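Side-chain contact in leucine aminopeptidase (Legionella pneumophila, PDB 5GNE), which probably removes amino-terminal residues from peptides as a zinc-dependent aminopeptidase of the M28 family: residues Y247-F252 against T322-K327. Residues are numbered along the deposited sequence; the frame is centred on the assembly and turned at random.
Sequences YVVQDF and TNEGFK
V249 meets the turn after helix 318-323 through one methyl group. Its CG1 is set anti to the backbone N (chi1 178°). From there CG1 of V249 lies 3.6 Å from CG of E324. The same CG1 of V249 is 3.8 Å from CE2 of F326. The methyl thus touches both the aliphatic part of the glutamate and the CE2 corner of the phenyl ring, which it approaches obliquely. The F326 ring also packs edge-to-face with W321, W321 makes a second edge-to-face pair with F252, and V249 adds an aliphatic contact to these aromatic pairs.

The polar part is a single hydrogen bond. Q250 starts away from the partner segment, but bends at chi2 and brings its amide back across the end of E324, which is likewise bent at chi2. NE2 of Q250 donates to OE2 of E324 at 2.6 Å. The N-H...O angle is 132°. The acceptor lies almost in the amide plane, whereas the donor stands above the carboxylate plane, 40° out of it.

G325, with positive phi, is the C' residue of a Schellman motif ending helix 318-323, after which the chain leads to F326 and strand 328-332. Within the M28 peptidase fold, the contact therefore joins helix 243-254 to this turn by a small apolar patch with one amide-carboxylate bond beside it. That bond is short but far from linear, so it probably owes more to attraction between the amide N-H and a probably negative carboxylate than to ideal alignment.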
loop_
_atom_site.group_PDB
_atom_site.type_symbol
_atom_site.label_atom_id
_atom_site.label_comp_id
_atom_site.label_asym_id
_atom_site.label_seq_id
_atom_site.Cartn_x
_atom_site.Cartn_y
_atom_site.Cartn_z
ATOM N N TYR A 247 -5.121 10.791 -0.957
ATOM C CA TYR A 247 -5.907 11.252 -2.097
ATOM C C TYR A 247 -6.731 10.149 -2.744
ATOM O O TYR A 247 -7.890 10.374 -3.075
ATOM C CB TYR A 247 -4.989 11.913 -3.120
ATOM C CG TYR A 247 -4.528 13.257 -2.628
ATOM C CD1 TYR A 247 -5.465 14.250 -2.327
ATOM C CD2 TYR A 247 -3.184 13.546 -2.454
ATOM C CE1 TYR A 247 -5.069 15.494 -1.877
ATOM C CE2 TYR A 247 -2.782 14.787 -2.005
ATOM C CZ TYR A 247 -3.733 15.757 -1.718
ATOM O OH TYR A 247 -3.349 16.994 -1.273
ATOM N N VAL A 248 -6.146 8.963 -2.914
ATOM C CA VAL A 248 -6.900 7.870 -3.518
ATOM C C VAL A 248 -8.148 7.505 -2.684
ATOM O O VAL A 248 -9.233 7.281 -3.241
ATOM C CB VAL A 248 -6.024 6.629 -3.738
ATOM C CG1 VAL A 248 -6.874 5.467 -4.203
ATOM C CG2 VAL A 248 -4.949 6.926 -4.768
ATOM N N VAL A 249 -8.003 7.398 -1.370
ATOM C CA VAL A 249 -9.145 7.044 -0.536
ATOM C C VAL A 249 -10.228 8.126 -0.607
ATOM O O VAL A 249 -11.433 7.832 -0.722
ATOM C CB VAL A 249 -8.735 6.810 0.933
ATOM C CG1 VAL A 249 -9.956 6.510 1.744
ATOM C CG2 VAL A 249 -7.788 5.618 0.999
ATOM N N GLN A 250 -9.793 9.377 -0.582
ATOM C CA GLN A 250 -10.704 10.493 -0.764
ATOM C C GLN A 250 -11.412 10.387 -2.132
ATOM O O GLN A 250 -12.617 10.654 -2.229
ATOM C CB GLN A 250 -9.955 11.825 -0.618
ATOM C CG GLN A 250 -9.420 12.037 0.796
ATOM C CD GLN A 250 -10.520 12.041 1.862
ATOM O OE1 GLN A 250 -11.483 12.809 1.776
ATOM N NE2 GLN A 250 -10.374 11.185 2.874
ATOM N N ASP A 251 -10.680 9.989 -3.169
ATOM C CA ASP A 251 -11.287 9.844 -4.494
ATOM C C ASP A 251 -12.353 8.740 -4.511
ATOM O O ASP A 251 -13.427 8.914 -5.105
ATOM C CB ASP A 251 -10.213 9.559 -5.542
ATOM C CG ASP A 251 -10.755 9.588 -6.960
ATOM O OD1 ASP A 251 -10.975 10.711 -7.466
ATOM O OD2 ASP A 251 -10.921 8.515 -7.589
ATOM N N PHE A 252 -12.098 7.639 -3.802
ATOM C CA PHE A 252 -13.096 6.583 -3.658
ATOM C C PHE A 252 -14.326 7.083 -2.872
ATOM O O PHE A 252 -15.463 6.675 -3.119
ATOM C CB PHE A 252 -12.498 5.382 -2.921
ATOM C CG PHE A 252 -11.857 4.365 -3.827
ATOM C CD1 PHE A 252 -10.655 4.650 -4.463
ATOM C CD2 PHE A 252 -12.460 3.134 -4.053
ATOM C CE1 PHE A 252 -10.061 3.716 -5.304
ATOM C CE2 PHE A 252 -11.873 2.200 -4.904
ATOM C CZ PHE A 252 -10.669 2.496 -5.530
ATOM N N THR A 322 -8.302 2.372 6.705
ATOM C CA THR A 322 -8.983 2.103 7.950
ATOM C C THR A 322 -9.433 3.419 8.603
ATOM O O THR A 322 -10.475 3.454 9.231
ATOM C CB THR A 322 -8.160 1.249 8.931
ATOM O OG1 THR A 322 -7.439 2.068 9.853
ATOM C CG2 THR A 322 -7.221 0.378 8.191
ATOM N N ASN A 323 -8.670 4.498 8.445
ATOM C CA ASN A 323 -9.121 5.790 8.972
ATOM C C ASN A 323 -10.452 6.236 8.404
ATOM O O ASN A 323 -11.153 7.007 9.046
ATOM C CB ASN A 323 -8.103 6.897 8.686
ATOM C CG ASN A 323 -6.967 6.886 9.659
ATOM O OD1 ASN A 323 -7.066 6.255 10.676
ATOM N ND2 ASN A 323 -5.886 7.584 9.354
ATOM N N GLU A 324 -10.824 5.725 7.233
ATOM C CA GLU A 324 -12.067 6.149 6.597
ATOM C C GLU A 324 -13.134 5.076 6.636
ATOM O O GLU A 324 -14.099 5.119 5.865
ATOM C CB GLU A 324 -11.815 6.563 5.140
ATOM C CG GLU A 324 -10.977 7.810 4.995
ATOM C CD GLU A 324 -11.713 9.096 5.402
ATOM O OE1 GLU A 324 -12.822 9.028 5.966
ATOM O OE2 GLU A 324 -11.177 10.192 5.132
ATOM N N GLY A 325 -12.969 4.118 7.545
ATOM C CA GLY A 325 -13.966 3.079 7.752
ATOM C C GLY A 325 -13.915 1.892 6.806
ATOM O O GLY A 325 -14.833 1.092 6.787
ATOM N N PHE A 326 -12.854 1.757 6.019
ATOM C CA PHE A 326 -12.744 0.590 5.157
ATOM C C PHE A 326 -11.998 -0.556 5.799
ATOM O O PHE A 326 -11.074 -0.330 6.567
ATOM C CB PHE A 326 -12.059 0.954 3.862
ATOM C CG PHE A 326 -12.782 1.999 3.071
ATOM C CD1 PHE A 326 -13.810 1.656 2.228
ATOM C CD2 PHE A 326 -12.388 3.312 3.136
ATOM C CE1 PHE A 326 -14.437 2.609 1.469
ATOM C CE2 PHE A 326 -13.011 4.276 2.377
ATOM C CZ PHE A 326 -14.047 3.923 1.541
ATOM N N LYS A 327 -12.416 -1.784 5.497
ATOM C CA LYS A 327 -11.767 -2.984 6.032
ATOM C C LYS A 327 -10.484 -3.317 5.296
ATOM O O LYS A 327 -10.417 -3.343 4.081
ATOM C CB LYS A 327 -12.718 -4.169 6.000
ATOM C CG LYS A 327 -13.869 -4.020 6.995
ATOM C CD LYS A 327 -14.850 -5.164 6.866
ATOM C CE LYS A 327 -15.921 -5.118 7.923
ATOM N NZ LYS A 327 -16.621 -6.424 7.960
#